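Local atomic coordinates of cytoplasmic protein (Cryptococcus neoformans var. grubii serotype A, PDB entry 7LPO), a protein that probably hydrolyses steryl beta-glucosides to sterol and glucose, as a sterylglucosidase of glycoside hydrolase family 5. Residues 687-701 against 756-770. Residues are numbered along the deposited sequence; the frame is centred on the assembly and turned at random.
Sequences TKFKYAVRVRADDIA and VPGTGEEVYTIEVQR
V695 and Y764 meet on the buried face of an antiparallel strand pair, where 689-696 and 761-770 exchange backbone hydrogen bonds from F689–V768 to V695–E762. Methyl CG2 of V695 sits over one face of the Y764 ring, 4.1 Å from its centroid, a CH-pi contact. CG1, anti to the backbone N (chi1 -172°), turns to P757 CD at 3.8 Å and to V756, giving each branch its own neighbours. I766 CG2 packs 3.7 Å from Y691 CB, and V768 lies at the edge of the F689 ring; such bulky apolar groups suit the buried length of this face, short of partly exposed E762.

The opposite face, with K690, A692, R694, V763, T765 and E767, is looser and more polar. K690 and E767 lie side by side, long chains whose aliphatic parts touch while charged ends can stay near solvent. R694 makes a long salt bridge from NH1 to E761 OE1 (3.4 Å), guanidinium and carboxylate planes 47° apart, while V763 CG2 lies over one guanidinium face, toward its rim, and NE pairs with E678. At the strand ends, T687 OG1 accepts R770 N at 2.9 Å, and D699 OD2 takes both N and NE of R696, pinning the turn 696-699.

Both strands are central in a four-stranded antiparallel sheet of the C-terminal domain, flanked by 676-682 and 734-738; V693, Y764 and I766 pack against W752 of strand 749-753.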
loop_
_atom_site.group_PDB
_atom_site.type_symbol
_atom_site.label_atom_id
_atom_site.label_comp_id
_atom_site.label_asym_id
_atom_site.label_seq_id
_atom_site.Cartn_x
_atom_site.Cartn_y
_atom_site.Cartn_z
ATOM N N THR A 687 13.705 -11.759 24.620
ATOM C CA THR A 687 12.879 -12.754 23.944
ATOM C C THR A 687 11.539 -12.945 24.636
ATOM O O THR A 687 10.737 -13.765 24.179
ATOM C CB THR A 687 13.551 -14.131 23.812
ATOM O OG1 THR A 687 13.488 -14.833 25.061
ATOM C CG2 THR A 687 15.002 -13.980 23.382
ATOM N N LYS A 688 11.250 -12.185 25.689
ATOM C CA LYS A 688 10.029 -12.384 26.453
ATOM C C LYS A 688 8.804 -12.045 25.620
ATOM O O LYS A 688 8.739 -10.986 24.987
ATOM C CB LYS A 688 10.061 -11.535 27.719
ATOM C CG LYS A 688 11.006 -12.105 28.777
ATOM C CD LYS A 688 11.283 -11.110 29.880
ATOM C CE LYS A 688 11.574 -11.824 31.190
ATOM N NZ LYS A 688 11.778 -10.837 32.302
ATOM N N PHE A 689 7.836 -12.957 25.633
ATOM C CA PHE A 689 6.586 -12.837 24.902
ATOM C C PHE A 689 5.456 -13.059 25.889
ATOM O O PHE A 689 5.496 -14.014 26.668
ATOM C CB PHE A 689 6.522 -13.865 23.777
ATOM C CG PHE A 689 5.195 -13.952 23.095
ATOM C CD1 PHE A 689 4.730 -12.913 22.311
ATOM C CD2 PHE A 689 4.434 -15.093 23.194
ATOM C CE1 PHE A 689 3.528 -13.011 21.659
ATOM C CE2 PHE A 689 3.223 -15.188 22.545
ATOM C CZ PHE A 689 2.775 -14.148 21.777
ATOM N N LYS A 690 4.456 -12.185 25.857
ATOM C CA LYS A 690 3.301 -12.300 26.734
ATOM C C LYS A 690 2.039 -12.034 25.928
ATOM O O LYS A 690 1.922 -10.998 25.268
ATOM C CB LYS A 690 3.399 -11.322 27.909
ATOM C CG LYS A 690 2.167 -11.322 28.804
ATOM C CD LYS A 690 2.480 -10.744 30.170
ATOM C CE LYS A 690 1.321 -10.975 31.141
ATOM N NZ LYS A 690 0.992 -9.752 31.937
ATOM N N TYR A 691 1.105 -12.977 25.980
ATOM C CA TYR A 691 -0.155 -12.894 25.255
ATOM C C TYR A 691 -1.298 -13.043 26.248
ATOM O O TYR A 691 -1.353 -14.032 26.990
ATOM C CB TYR A 691 -0.223 -13.978 24.184
ATOM C CG TYR A 691 -1.503 -13.988 23.397
ATOM C CD1 TYR A 691 -2.123 -12.801 23.016
ATOM C CD2 TYR A 691 -2.098 -15.180 23.028
ATOM C CE1 TYR A 691 -3.289 -12.809 22.299
ATOM C CE2 TYR A 691 -3.265 -15.194 22.291
ATOM C CZ TYR A 691 -3.852 -14.010 21.930
ATOM O OH TYR A 691 -5.009 -14.032 21.191
ATOM N N ALA A 692 -2.211 -12.070 26.252
ATOM C CA ALA A 692 -3.412 -12.092 27.077
ATOM C C ALA A 692 -4.642 -12.187 26.183
ATOM O O ALA A 692 -4.757 -11.448 25.198
ATOM C CB ALA A 692 -3.503 -10.837 27.946
ATOM N N VAL A 693 -5.567 -13.073 26.540
ATOM C CA VAL A 693 -6.764 -13.323 25.747
ATOM C C VAL A 693 -7.993 -13.257 26.649
ATOM O O VAL A 693 -7.992 -13.780 27.767
ATOM C CB VAL A 693 -6.677 -14.686 25.025
ATOM C CG1 VAL A 693 -6.230 -15.759 25.990
ATOM C CG2 VAL A 693 -8.009 -15.050 24.383
ATOM N N ARG A 694 -9.039 -12.600 26.161
ATOM C CA ARG A 694 -10.319 -12.534 26.855
ATOM C C ARG A 694 -11.165 -13.715 26.403
ATOM O O ARG A 694 -11.480 -13.836 25.212
ATOM C CB ARG A 694 -11.022 -11.211 26.555
ATOM C CG ARG A 694 -12.326 -10.991 27.308
ATOM C CD ARG A 694 -12.764 -9.528 27.257
ATOM N NE ARG A 694 -11.799 -8.649 27.917
ATOM C CZ ARG A 694 -11.765 -8.412 29.227
ATOM N NH1 ARG A 694 -12.648 -8.973 30.037
ATOM N NH2 ARG A 694 -10.846 -7.605 29.730
ATOM N N VAL A 695 -11.519 -14.586 27.347
ATOM C CA VAL A 695 -12.236 -15.827 27.070
ATOM C C VAL A 695 -13.591 -15.756 27.763
ATOM O O VAL A 695 -13.662 -15.525 28.974
ATOM C CB VAL A 695 -11.446 -17.063 27.548
ATOM C CG1 VAL A 695 -12.114 -18.360 27.072
ATOM C CG2 VAL A 695 -9.998 -17.016 27.062
ATOM N N ARG A 696 -14.659 -15.950 27.000
ATOM C CA ARG A 696 -16.018 -15.885 27.514
ATOM C C ARG A 696 -16.561 -17.285 27.782
ATOM O O ARG A 696 -16.031 -18.291 27.302
ATOM C CB ARG A 696 -16.937 -15.154 26.527
ATOM C CG ARG A 696 -16.550 -13.702 26.261
ATOM C CD ARG A 696 -16.837 -13.298 24.811
ATOM N NE ARG A 696 -16.082 -14.084 23.831
ATOM C CZ ARG A 696 -16.018 -13.800 22.530
ATOM N NH1 ARG A 696 -16.655 -12.740 22.047
ATOM N NH2 ARG A 696 -15.317 -14.573 21.710
ATOM N N ALA A 697 -17.652 -17.333 28.546
ATOM C CA ALA A 697 -18.227 -18.613 28.940
ATOM C C ALA A 697 -18.866 -19.351 27.772
ATOM O O ALA A 697 -19.013 -20.578 27.841
ATOM C CB ALA A 697 -19.259 -18.399 30.046
ATOM N N ASP A 698 -19.235 -18.651 26.701
ATOM C CA ASP A 698 -19.856 -19.288 25.549
ATOM C C ASP A 698 -18.874 -19.544 24.410
ATOM O O ASP A 698 -19.296 -19.957 23.324
ATOM C CB ASP A 698 -21.036 -18.450 25.045
ATOM C CG ASP A 698 -20.675 -16.992 24.816
ATOM O OD1 ASP A 698 -19.484 -16.635 24.946
ATOM O OD2 ASP A 698 -21.589 -16.200 24.506
ATOM N N ASP A 699 -17.580 -19.327 24.632
ATOM C CA ASP A 699 -16.591 -19.646 23.612
ATOM C C ASP A 699 -16.416 -21.155 23.494
ATOM O O ASP A 699 -16.625 -21.904 24.450
ATOM C CB ASP A 699 -15.251 -18.986 23.937
ATOM C CG ASP A 699 -15.207 -17.530 23.505
ATOM O OD1 ASP A 699 -15.733 -17.228 22.411
ATOM O OD2 ASP A 699 -14.662 -16.692 24.255
ATOM N N ILE A 700 -16.011 -21.594 22.307
ATOM C CA ILE A 700 -15.892 -23.011 21.984
ATOM C C ILE A 700 -14.439 -23.435 22.132
ATOM O O ILE A 700 -13.565 -22.945 21.407
ATOM C CB ILE A 700 -16.387 -23.303 20.561
ATOM C CG1 ILE A 700 -17.879 -23.008 20.434
ATOM C CG2 ILE A 700 -16.073 -24.744 20.196
ATOM C CD1 ILE A 700 -18.357 -22.942 18.984
ATOM N N ALA A 701 -14.188 -24.371 23.046
ATOM C CA ALA A 701 -12.858 -24.925 23.265
ATOM C C ALA A 701 -12.979 -26.428 23.460
ATOM O O ALA A 701 -13.829 -26.891 24.225
ATOM C CB ALA A 701 -12.177 -24.294 24.485
ATOM N N VAL A 756 -12.976 -22.827 28.988
ATOM C CA VAL A 756 -13.564 -21.497 29.107
ATOM C C VAL A 756 -14.081 -21.343 30.533
ATOM O O VAL A 756 -14.255 -22.349 31.240
ATOM C CB VAL A 756 -14.673 -21.271 28.068
ATOM C CG1 VAL A 756 -14.195 -21.732 26.696
ATOM C CG2 VAL A 756 -15.948 -21.988 28.471
ATOM N N PRO A 757 -14.315 -20.120 31.005
ATOM C CA PRO A 757 -14.904 -19.952 32.338
ATOM C C PRO A 757 -16.334 -20.466 32.380
ATOM O O PRO A 757 -17.077 -20.400 31.398
ATOM C CB PRO A 757 -14.853 -18.435 32.576
ATOM C CG PRO A 757 -13.904 -17.895 31.535
ATOM C CD PRO A 757 -13.986 -18.835 30.365
ATOM N N GLY A 758 -16.719 -20.992 33.543
ATOM C CA GLY A 758 -18.093 -21.420 33.720
ATOM C C GLY A 758 -19.089 -20.284 33.641
ATOM O O GLY A 758 -20.266 -20.516 33.345
ATOM N N THR A 759 -18.640 -19.058 33.884
ATOM C CA THR A 759 -19.518 -17.901 33.873
ATOM C C THR A 759 -18.713 -16.668 33.492
ATOM O O THR A 759 -17.561 -16.518 33.901
ATOM C CB THR A 759 -20.175 -17.690 35.242
ATOM O OG1 THR A 759 -20.913 -16.461 35.235
ATOM C CG2 THR A 759 -19.127 -17.640 36.349
ATOM N N GLY A 760 -19.335 -15.794 32.713
ATOM C CA GLY A 760 -18.771 -14.487 32.446
ATOM C C GLY A 760 -17.590 -14.492 31.506
ATOM O O GLY A 760 -17.622 -15.159 30.471
ATOM N N GLU A 761 -16.547 -13.740 31.854
ATOM C CA GLU A 761 -15.358 -13.666 31.024
ATOM C C GLU A 761 -14.150 -13.474 31.923
ATOM O O GLU A 761 -14.252 -12.920 33.020
ATOM C CB GLU A 761 -15.443 -12.537 29.988
ATOM C CG GLU A 761 -16.132 -11.276 30.468
ATOM C CD GLU A 761 -16.435 -10.314 29.328
ATOM O OE1 GLU A 761 -16.008 -9.139 29.410
ATOM O OE2 GLU A 761 -17.091 -10.738 28.345
ATOM N N GLU A 762 -13.002 -13.933 31.436
ATOM C CA GLU A 762 -11.778 -13.981 32.214
ATOM C C GLU A 762 -10.607 -13.871 31.251
ATOM O O GLU A 762 -10.676 -14.369 30.124
ATOM C CB GLU A 762 -11.708 -15.279 33.022
ATOM C CG GLU A 762 -10.754 -15.264 34.196
ATOM C CD GLU A 762 -10.898 -16.517 35.044
ATOM O OE1 GLU A 762 -12.040 -17.024 35.161
ATOM O OE2 GLU A 762 -9.879 -17.000 35.579
ATOM N N VAL A 763 -9.550 -13.200 31.687
ATOM C CA VAL A 763 -8.346 -13.038 30.886
ATOM C C VAL A 763 -7.345 -14.115 31.287
ATOM O O VAL A 763 -6.876 -14.149 32.430
ATOM C CB VAL A 763 -7.738 -11.637 31.056
ATOM C CG1 VAL A 763 -6.423 -11.546 30.277
ATOM C CG2 VAL A 763 -8.718 -10.569 30.611
ATOM N N TYR A 764 -7.013 -14.986 30.344
ATOM C CA TYR A 764 -5.913 -15.924 30.488
ATOM C C TYR A 764 -4.642 -15.312 29.900
ATOM O O TYR A 764 -4.692 -14.424 29.046
ATOM C CB TYR A 764 -6.229 -17.235 29.776
ATOM C CG TYR A 764 -7.483 -17.946 30.218
ATOM C CD1 TYR A 764 -8.235 -17.497 31.290
ATOM C CD2 TYR A 764 -7.903 -19.094 29.563
ATOM C CE1 TYR A 764 -9.375 -18.170 31.692
ATOM C CE2 TYR A 764 -9.031 -19.761 29.947
ATOM C CZ TYR A 764 -9.768 -19.300 31.008
ATOM O OH TYR A 764 -10.897 -19.991 31.378
ATOM N N THR A 765 -3.493 -15.796 30.364
ATOM C CA THR A 765 -2.215 -15.291 29.886
ATOM C C THR A 765 -1.258 -16.446 29.635
ATOM O O THR A 765 -1.324 -17.493 30.286
ATOM C CB THR A 765 -1.557 -14.309 30.878
ATOM O OG1 THR A 765 -1.225 -14.995 32.099
ATOM C CG2 THR A 765 -2.485 -13.142 31.174
ATOM N N ILE A 766 -0.345 -16.228 28.695
ATOM C CA ILE A 766 0.724 -17.171 28.394
ATOM C C ILE A 766 1.989 -16.359 28.170
ATOM O O ILE A 766 1.960 -15.341 27.469
ATOM C CB ILE A 766 0.398 -18.050 27.166
ATOM C CG1 ILE A 766 1.435 -19.165 27.042
ATOM C CG2 ILE A 766 0.334 -17.229 25.889
ATOM C CD1 ILE A 766 0.961 -20.349 26.218
ATOM N N GLU A 767 3.089 -16.798 28.776
ATOM C CA GLU A 767 4.375 -16.128 28.660
ATOM C C GLU A 767 5.423 -17.113 28.163
ATOM O O GLU A 767 5.448 -18.274 28.583
ATOM C CB GLU A 767 4.798 -15.526 29.995
ATOM C CG GLU A 767 3.753 -14.601 30.588
ATOM C CD GLU A 767 3.943 -14.373 32.073
ATOM O OE1 GLU A 767 4.833 -13.573 32.432
ATOM O OE2 GLU A 767 3.200 -14.991 32.876
ATOM N N VAL A 768 6.282 -16.638 27.267
ATOM C CA VAL A 768 7.275 -17.467 26.600
ATOM C C VAL A 768 8.599 -16.720 26.592
ATOM O O VAL A 768 8.630 -15.495 26.427
ATOM C CB VAL A 768 6.842 -17.809 25.159
ATOM C CG1 VAL A 768 7.925 -18.634 24.445
ATOM C CG2 VAL A 768 5.509 -18.533 25.156
ATOM N N GLN A 769 9.694 -17.453 26.777
ATOM C CA GLN A 769 11.014 -16.892 26.536
ATOM C C GLN A 769 11.974 -18.019 26.210
ATOM O O GLN A 769 11.768 -19.167 26.612
ATOM C CB GLN A 769 11.540 -16.089 27.730
ATOM C CG GLN A 769 11.752 -16.881 29.000
ATOM C CD GLN A 769 12.075 -15.980 30.182
ATOM O OE1 GLN A 769 12.982 -15.148 30.118
ATOM N NE2 GLN A 769 11.320 -16.129 31.260
ATOM N N ARG A 770 13.034 -17.677 25.484
ATOM C CA ARG A 770 14.083 -18.645 25.214
ATOM C C ARG A 770 14.870 -18.933 26.488
ATOM O O ARG A 770 15.268 -18.014 27.210
ATOM C CB ARG A 770 15.020 -18.134 24.126
ATOM C CG ARG A 770 16.065 -19.166 23.711
ATOM C CD ARG A 770 16.965 -18.634 22.607
ATOM N NE ARG A 770 18.002 -19.600 22.253
ATOM C CZ ARG A 770 19.202 -19.651 22.827
ATOM N NH1 ARG A 770 19.538 -18.797 23.789
ATOM N NH2 ARG A 770 20.073 -20.566 22.445
HETATM O O HOH W 1 -18.722 -22.292 30.219
#